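Local coordinates for tungstate ABC transporter, periplasmic tungstate-binding protein (Geobacter sulfurreducens, PDB 3LR1) that probably captures tungstate in the periplasm and hands it to an ABC transporter for uptake into the cell, at residues 117-122 with 148-153; 7-12 with 57-62. All coordinates share one frame; numbering follows the deposited sequence.

Contact 1 (117-122 with 148-153); sequences TFISRG and VEAGQG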
ATOM      1  N   THR A 117      13.260  -7.235  18.007  1.00 22.71           N
ATOM      2  CA  THR A 117      11.853  -7.378  17.772  1.00 21.98           C
ATOM      3  C   THR A 117      11.459  -6.716  16.455  1.00 21.34           C
ATOM      4  O   THR A 117      11.896  -5.595  16.203  1.00 22.02           O
ATOM      5  CB  THR A 117      11.066  -6.778  18.906  1.00 21.88           C
ATOM      6  OG1 THR A 117      11.470  -7.430  20.126  1.00 21.56           O
ATOM      7  CG2 THR A 117       9.618  -7.045  18.690  1.00 20.89           C
ATOM      8  N   PHE A 118      10.675  -7.426  15.639  1.00 21.21           N
ATOM      9  CA  PHE A 118      10.271  -6.993  14.299  1.00 21.04           C
ATOM     10  C   PHE A 118       8.779  -7.363  14.086  1.00 22.31           C
ATOM     11  O   PHE A 118       8.367  -8.523  14.275  1.00 22.37           O
ATOM     12  CB  PHE A 118      11.133  -7.635  13.186  1.00 21.12           C
ATOM     13  CG  PHE A 118      10.644  -7.342  11.782  1.00 18.91           C
ATOM     14  CD1 PHE A 118      11.158  -6.257  11.056  1.00 20.57           C
ATOM     15  CD2 PHE A 118       9.663  -8.123  11.206  1.00 18.23           C
ATOM     16  CE1 PHE A 118      10.686  -5.971   9.797  1.00 20.24           C
ATOM     17  CE2 PHE A 118       9.197  -7.862   9.910  1.00 19.11           C
ATOM     18  CZ  PHE A 118       9.676  -6.775   9.220  1.00 20.41           C
ATOM     19  N   ILE A 119       7.980  -6.373  13.658  1.00 22.58           N
ATOM     20  CA  ILE A 119       6.547  -6.595  13.407  1.00 21.06           C
ATOM     21  C   ILE A 119       6.270  -6.773  11.911  1.00 22.40           C
ATOM     22  O   ILE A 119       6.458  -5.824  11.094  1.00 23.15           O
ATOM     23  CB  ILE A 119       5.713  -5.415  13.886  1.00 20.66           C
ATOM     24  CG1 ILE A 119       6.220  -4.856  15.217  1.00 20.08           C
ATOM     25  CG2 ILE A 119       4.261  -5.792  13.972  1.00 19.37           C
ATOM     26  CD1 ILE A 119       6.342  -5.862  16.410  1.00 20.27           C
ATOM     27  N   SER A 120       5.773  -7.967  11.570  1.00 21.95           N
ATOM     28  CA  SER A 120       5.266  -8.276  10.255  1.00 23.18           C
ATOM     29  C   SER A 120       3.830  -7.808  10.151  1.00 23.67           C
ATOM     30  O   SER A 120       3.106  -7.860  11.113  1.00 26.41           O
ATOM     31  CB  SER A 120       5.303  -9.777  10.045  1.00 22.61           C
ATOM     32  OG  SER A 120       4.815 -10.158   8.789  1.00 23.52           O
ATOM     33  N   ARG A 121       3.407  -7.384   8.980  1.00 25.31           N
ATOM     34  CA  ARG A 121       1.983  -7.110   8.738  1.00 24.84           C
ATOM     35  C   ARG A 121       1.207  -8.427   8.877  1.00 26.44           C
ATOM     36  O   ARG A 121       0.070  -8.425   9.376  1.00 26.80           O
ATOM     37  CB  ARG A 121       1.748  -6.518   7.368  1.00 25.18           C
ATOM     38  CG  ARG A 121       2.217  -5.054   7.188  1.00 25.51           C
ATOM     39  CD  ARG A 121       1.172  -4.108   7.782  1.00 26.30           C
ATOM     40  NE  ARG A 121      -0.102  -4.289   7.089  1.00 25.07           N
ATOM     41  CZ  ARG A 121      -0.400  -3.821   5.884  1.00 24.27           C
ATOM     42  NH1 ARG A 121       0.453  -3.055   5.224  1.00 21.15           N
ATOM     43  NH2 ARG A 121      -1.577  -4.130   5.337  1.00 24.84           N
ATOM     44  N   GLY A 122       1.819  -9.537   8.445  1.00 26.54           N
ATOM     45  CA  GLY A 122       1.182 -10.855   8.503  1.00 28.05           C
ATOM     46  C   GLY A 122      -0.248 -10.938   7.962  1.00 27.89           C
ATOM     47  O   GLY A 122      -1.115 -11.550   8.597  1.00 28.53           O
ATOM     48  N   VAL A 148       7.175 -11.051  14.994  1.00 28.13           N
ATOM     49  CA  VAL A 148       5.743 -10.967  15.318  1.00 28.65           C
ATOM     50  C   VAL A 148       4.883 -10.807  14.092  1.00 29.70           C
ATOM     51  O   VAL A 148       5.204  -9.996  13.216  1.00 30.28           O
ATOM     52  CB  VAL A 148       5.442  -9.744  16.169  1.00 28.73           C
ATOM     53  CG1 VAL A 148       3.958  -9.779  16.599  1.00 29.37           C
ATOM     54  CG2 VAL A 148       6.405  -9.675  17.345  1.00 25.86           C
ATOM     55  N   GLU A 149       3.774 -11.520  14.022  1.00 29.48           N
ATOM     56  CA  GLU A 149       2.893 -11.386  12.864  1.00 30.73           C
ATOM     57  C   GLU A 149       1.608 -10.708  13.307  1.00 30.42           C
ATOM     58  O   GLU A 149       0.794 -11.330  13.948  1.00 29.38           O
ATOM     59  CB  GLU A 149       2.609 -12.770  12.285  1.00 31.83           C
ATOM     60  CG  GLU A 149       3.867 -13.601  12.002  1.00 33.50           C
ATOM     61  CD  GLU A 149       3.530 -14.822  11.205  1.00 36.97           C
ATOM     62  OE1 GLU A 149       2.933 -15.758  11.788  1.00 39.46           O
ATOM     63  OE2 GLU A 149       3.826 -14.829   9.993  1.00 37.83           O
ATOM     64  N   ALA A 150       1.407  -9.434  12.981  1.00 29.76           N
ATOM     65  CA  ALA A 150       0.285  -8.684  13.568  1.00 30.12           C
ATOM     66  C   ALA A 150      -1.106  -9.008  12.996  1.00 29.76           C
ATOM     67  O   ALA A 150      -2.104  -8.928  13.694  1.00 29.02           O
ATOM     68  CB  ALA A 150       0.540  -7.163  13.436  1.00 29.72           C
ATOM     69  N   GLY A 151      -1.178  -9.229  11.683  1.00 30.16           N
ATOM     70  CA  GLY A 151      -2.478  -9.422  11.011  1.00 30.03           C
ATOM     71  C   GLY A 151      -3.348  -8.155  10.998  1.00 29.56           C
ATOM     72  O   GLY A 151      -4.573  -8.232  11.135  1.00 28.86           O
ATOM     73  N   GLN A 152      -2.682  -7.009  10.805  1.00 28.89           N
ATOM     74  CA  GLN A 152      -3.299  -5.676  10.762  1.00 28.22           C
ATOM     75  C   GLN A 152      -2.652  -4.836   9.685  1.00 27.07           C
ATOM     76  O   GLN A 152      -1.571  -5.184   9.170  1.00 26.40           O
ATOM     77  CB  GLN A 152      -3.135  -4.942  12.093  1.00 28.79           C
ATOM     78  CG  GLN A 152      -3.953  -5.564  13.175  1.00 30.32           C
ATOM     79  CD  GLN A 152      -4.126  -4.674  14.419  1.00 32.56           C
ATOM     80  OE1 GLN A 152      -5.039  -3.816  14.486  1.00 34.76           O
ATOM     81  NE2 GLN A 152      -3.280  -4.906  15.411  1.00 30.61           N
ATOM     82  N   GLY A 153      -3.308  -3.706   9.401  1.00 25.91           N
ATOM     83  CA  GLY A 153      -2.815  -2.737   8.421  1.00 25.11           C
ATOM     84  C   GLY A 153      -1.568  -2.012   8.832  1.00 22.85           C
ATOM     85  O   GLY A 153      -1.075  -2.211   9.909  1.00 24.06           O
TER
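Val148 and Ile119 stand side by side where strands 118-120 and 147-149 run parallel, and methyl CD1 of Ile119 rests 3.9 Å from CG2 of Val148. With chi1 of Ile119 at -40°, CG1 lies beside the backbone N and its CD1 is carried over to the valine, while the other branch, CG2, meets Ala150 CB at 4.0 Å. This is the close-packed side: Val157 of helix 154-164 touches both Ile119 and Ala150. The backbones are joined by Phe118 O to Val148 N, a short 2.7 Å bond from Ser120 N to Val148 O, and Ala150 N to Ser120 O. The two strands with helix 126-137 between them form a beta-alpha-beta unit of the periplasmic binding protein fold. On the opposite face Ser120 OG turns from the partner strand to Glu131 of that helix, and Glu149 lies out in solvent. Past the strands the pairing frays: Arg121 O receives only weak bonds from Gly151 N and Gln152 N, and Gly122 and Gly151 take positive phi, which favours glycine. Arg121, bent at chi2 and chi3, brings NE back to Gln152 O at 2.7 Å, on an in-plane lone pair, with Gly153 C over one guanidinium face. NH2 makes a salt bridge to Asp123, and the side chain comes within about 4 Å of a bound tungsten ion.

Contact 2 (7-12 with 57-62); sequences LKMSTT and VVFVHA
Thr11 and Phe59 meet through a hydroxyl and a carbonyl: Thr11 OG1 donates to Phe59 O over 2.7 Å. Chi1 of -165° sets OG1 anti to its own backbone N and so swings it across to the neighbouring strand, while the donor sits somewhat out of the carbonyl plane. Thr11 OG1 also lies 3.8 Å from Phe59 CD2, obliquely to the ring. Selenomethionine Met9 shares this face. Its chain runs extended through chi1 and chi2 beside Phe59, placing SE 4.1 Å from Phe59 CB and 5.5 Å from the ring centroid in an oblique Met-aromatic contact; further back, Met9 CG packs near Val57 CG1. On the other face, Ser10 OG lies 3.5 Å from methyl CG2 of Val58, but its polar partner is Ala46 O in helix 43-51, a bond that satisfies a buried hydroxyl among valine methyls.

Parallel strand pairing, each strand running into a helix (13-18 and 63-71) in the alpha/beta core of the periplasmic binding protein fold, sets these side chains in place. Val57 N donates to Lys8 O, Ser10 N to Val57 O at 2.9 Å, and Phe59 N to Ser10 O, so the carbonyl and amide of Ser10 both reach the partner strand. The strand axes are 23° apart, and at the far end Thr12 CG2 still touches Val60 CG1 at 4.2 Å. Thr12 then stands at the N-cap position of helix 13-18, its OG1 hydrogen-bonded to Thr15 OG1 and its side chain about 4 Å from a bound tungsten ion. Strand 6-12 pairs with 35-41 along one edge and with 57-60 along the other; 57-60 in turn pairs antiparallel with 197-204, whose Tyr199 meets the Phe59 ring, and helix 43-51 packs against Val60.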
ATOM      1  N   LEU A   7     -18.264   8.017  -8.183  1.00 16.49           N
ATOM      2  CA  LEU A   7     -17.465   6.875  -8.630  1.00 16.71           C
ATOM      3  C   LEU A   7     -16.923   6.312  -7.345  1.00 16.14           C
ATOM      4  O   LEU A   7     -16.381   7.071  -6.539  1.00 17.89           O
ATOM      5  CB  LEU A   7     -16.293   7.395  -9.483  1.00 16.65           C
ATOM      6  CG  LEU A   7     -15.303   6.354  -9.965  1.00 17.43           C
ATOM      7  CD1 LEU A   7     -15.943   5.435 -10.992  1.00 18.73           C
ATOM      8  CD2 LEU A   7     -14.053   7.108 -10.546  1.00 18.57           C
ATOM      9  N   LYS A   8     -17.007   5.001  -7.174  1.00 15.09           N
ATOM     10  CA  LYS A   8     -16.567   4.313  -5.925  1.00 14.44           C
ATOM     11  C   LYS A   8     -15.261   3.577  -6.201  1.00 13.31           C
ATOM     12  O   LYS A   8     -15.146   2.860  -7.145  1.00 13.05           O
ATOM     13  CB  LYS A   8     -17.619   3.327  -5.494  1.00 14.70           C
ATOM     14  CG  LYS A   8     -18.861   4.070  -4.862  1.00 19.68           C
ATOM     15  CD  LYS A   8     -19.733   3.057  -4.120  1.00 23.07           C
ATOM     16  CE  LYS A   8     -20.747   2.456  -5.032  1.00 26.97           C
ATOM     17  NZ  LYS A   8     -21.493   1.275  -4.338  1.00 30.24           N
HETATM   18  N   MSE A   9     -14.257   3.846  -5.424  1.00 13.43           N
HETATM   19  CA  MSE A   9     -12.970   3.210  -5.525  1.00 13.27           C
HETATM   20  C   MSE A   9     -12.669   2.466  -4.216  1.00 13.48           C
HETATM   21  O   MSE A   9     -12.657   3.053  -3.117  1.00 13.05           O
HETATM   22  CB  MSE A   9     -11.885   4.246  -5.767  1.00 15.42           C
HETATM   23  CG  MSE A   9     -10.507   3.710  -5.830  1.00 21.23           C
HETATM   24 SE   MSE A   9      -9.300   5.199  -6.279  1.00 43.18          SE
HETATM   25  CE  MSE A   9      -8.841   5.471  -4.535  1.00 33.15           C
ATOM     26  N   SER A  10     -12.367   1.188  -4.322  1.00 13.74           N
ATOM     27  CA  SER A  10     -11.859   0.475  -3.132  1.00 12.94           C
ATOM     28  C   SER A  10     -10.342   0.543  -3.141  1.00 12.96           C
ATOM     29  O   SER A  10      -9.696   0.506  -4.205  1.00 12.58           O
ATOM     30  CB  SER A  10     -12.318  -0.985  -3.030  1.00 12.69           C
ATOM     31  OG  SER A  10     -11.744  -1.741  -4.067  1.00 12.34           O
ATOM     32  N   THR A  11      -9.798   0.662  -1.943  1.00 12.20           N
ATOM     33  CA  THR A  11      -8.342   0.748  -1.711  1.00 13.84           C
ATOM     34  C   THR A  11      -8.020   0.237  -0.325  1.00 14.48           C
ATOM     35  O   THR A  11      -8.907  -0.274   0.398  1.00 13.70           O
ATOM     36  CB  THR A  11      -7.795   2.149  -1.945  1.00 13.38           C
ATOM     37  OG1 THR A  11      -6.351   2.126  -2.052  1.00 16.76           O
ATOM     38  CG2 THR A  11      -8.247   3.169  -0.948  1.00 12.94           C
ATOM     39  N   THR A  12      -6.768   0.312   0.070  1.00 17.43           N
ATOM     40  CA  THR A  12      -6.475  -0.123   1.419  1.00 19.76           C
ATOM     41  C   THR A  12      -6.316   1.052   2.368  1.00 22.32           C
ATOM     42  O   THR A  12      -6.015   2.178   1.948  1.00 21.91           O
ATOM     43  CB  THR A  12      -5.215  -0.965   1.493  1.00 19.47           C
ATOM     44  OG1 THR A  12      -4.130  -0.131   1.212  1.00 21.97           O
ATOM     45  CG2 THR A  12      -5.259  -2.133   0.542  1.00 16.68           C
ATOM     46  N   VAL A  57     -13.865   0.912  -9.310  1.00 13.69           N
ATOM     47  CA  VAL A  57     -12.420   0.876  -9.482  1.00 13.73           C
ATOM     48  C   VAL A  57     -11.765   0.284  -8.257  1.00 14.70           C
ATOM     49  O   VAL A  57     -12.244   0.496  -7.139  1.00 15.36           O
ATOM     50  CB  VAL A  57     -11.911   2.314  -9.686  1.00 15.54           C
ATOM     51  CG1 VAL A  57     -10.396   2.340  -9.886  1.00 18.86           C
ATOM     52  CG2 VAL A  57     -12.491   2.903 -10.870  1.00 15.80           C
ATOM     53  N   VAL A  58     -10.678  -0.470  -8.459  1.00 13.62           N
ATOM     54  CA  VAL A  58      -9.901  -1.017  -7.389  1.00 12.90           C
ATOM     55  C   VAL A  58      -8.508  -0.470  -7.509  1.00 13.56           C
ATOM     56  O   VAL A  58      -7.934  -0.538  -8.586  1.00 13.97           O
ATOM     57  CB  VAL A  58      -9.921  -2.599  -7.405  1.00 12.72           C
ATOM     58  CG1 VAL A  58      -9.023  -3.170  -6.354  1.00 14.67           C
ATOM     59  CG2 VAL A  58     -11.351  -3.121  -7.234  1.00 11.21           C
ATOM     60  N   PHE A  59      -7.934  -0.016  -6.391  1.00 14.53           N
ATOM     61  CA  PHE A  59      -6.567   0.564  -6.396  1.00 14.69           C
ATOM     62  C   PHE A  59      -5.775  -0.014  -5.214  1.00 15.71           C
ATOM     63  O   PHE A  59      -5.991   0.366  -4.045  1.00 16.93           O
ATOM     64  CB  PHE A  59      -6.652   2.083  -6.324  1.00 14.97           C
ATOM     65  CG  PHE A  59      -5.321   2.791  -6.268  1.00 15.03           C
ATOM     66  CD1 PHE A  59      -4.387   2.616  -7.220  1.00 17.34           C
ATOM     67  CD2 PHE A  59      -5.045   3.637  -5.257  1.00 17.69           C
ATOM     68  CE1 PHE A  59      -3.180   3.333  -7.220  1.00 17.72           C
ATOM     69  CE2 PHE A  59      -3.832   4.368  -5.229  1.00 21.12           C
ATOM     70  CZ  PHE A  59      -2.913   4.182  -6.218  1.00 21.05           C
ATOM     71  N   VAL A  60      -4.881  -0.930  -5.509  1.00 15.27           N
ATOM     72  CA  VAL A  60      -4.212  -1.693  -4.458  1.00 15.21           C
ATOM     73  C   VAL A  60      -2.785  -1.982  -4.852  1.00 15.52           C
ATOM     74  O   VAL A  60      -2.418  -1.875  -6.006  1.00 17.48           O
ATOM     75  CB  VAL A  60      -4.904  -3.035  -4.153  1.00 16.18           C
ATOM     76  CG1 VAL A  60      -6.329  -2.812  -3.510  1.00 15.89           C
ATOM     77  CG2 VAL A  60      -4.963  -3.919  -5.383  1.00 14.84           C
ATOM     78  N   HIS A  61      -1.984  -2.370  -3.900  1.00 18.58           N
ATOM     79  CA  HIS A  61      -0.610  -2.793  -4.179  1.00 19.51           C
ATOM     80  C   HIS A  61      -0.584  -4.235  -3.687  1.00 19.91           C
ATOM     81  O   HIS A  61      -0.367  -4.488  -2.529  1.00 22.44           O
ATOM     82  CB  HIS A  61       0.478  -1.908  -3.445  1.00 19.56           C
ATOM     83  CG  HIS A  61       1.871  -2.410  -3.670  1.00 21.16           C
ATOM     84  ND1 HIS A  61       2.325  -2.793  -4.920  1.00 24.77           N
ATOM     85  CD2 HIS A  61       2.872  -2.708  -2.810  1.00 25.00           C
ATOM     86  CE1 HIS A  61       3.554  -3.279  -4.816  1.00 25.29           C
ATOM     87  NE2 HIS A  61       3.906  -3.242  -3.551  1.00 27.82           N
ATOM     88  N   ALA A  62      -0.779  -5.198  -4.581  1.00 19.96           N
ATOM     89  CA  ALA A  62      -0.829  -6.639  -4.192  1.00 20.74           C
ATOM     90  C   ALA A  62      -0.831  -7.428  -5.479  1.00 20.24           C
ATOM     91  O   ALA A  62      -1.889  -7.846  -6.024  1.00 21.61           O
ATOM     92  CB  ALA A  62      -2.065  -6.939  -3.397  1.00 21.02           C
TER

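Contacts 1 and 2 both join parallel strand pairs, but share no strand and lie on opposite sides of the chain's centre, their centres about 23 Å apart and nearest atoms about 6 Å. Contact 2 is buried almost throughout, and a threonine hydroxyl and a selenium-aromatic contact add to its backbone bonds. Contact 1 is only partly buried: aliphatic packing gives way to glycine-rich loops and an arginine held by a backbone carbonyl and a carboxylate. Each runs toward a bound tungsten ion at a strand's C-terminal end, Thr12 in one and Arg121 in the other, consistent with the interdomain anion cleft of periplasmic binding proteins.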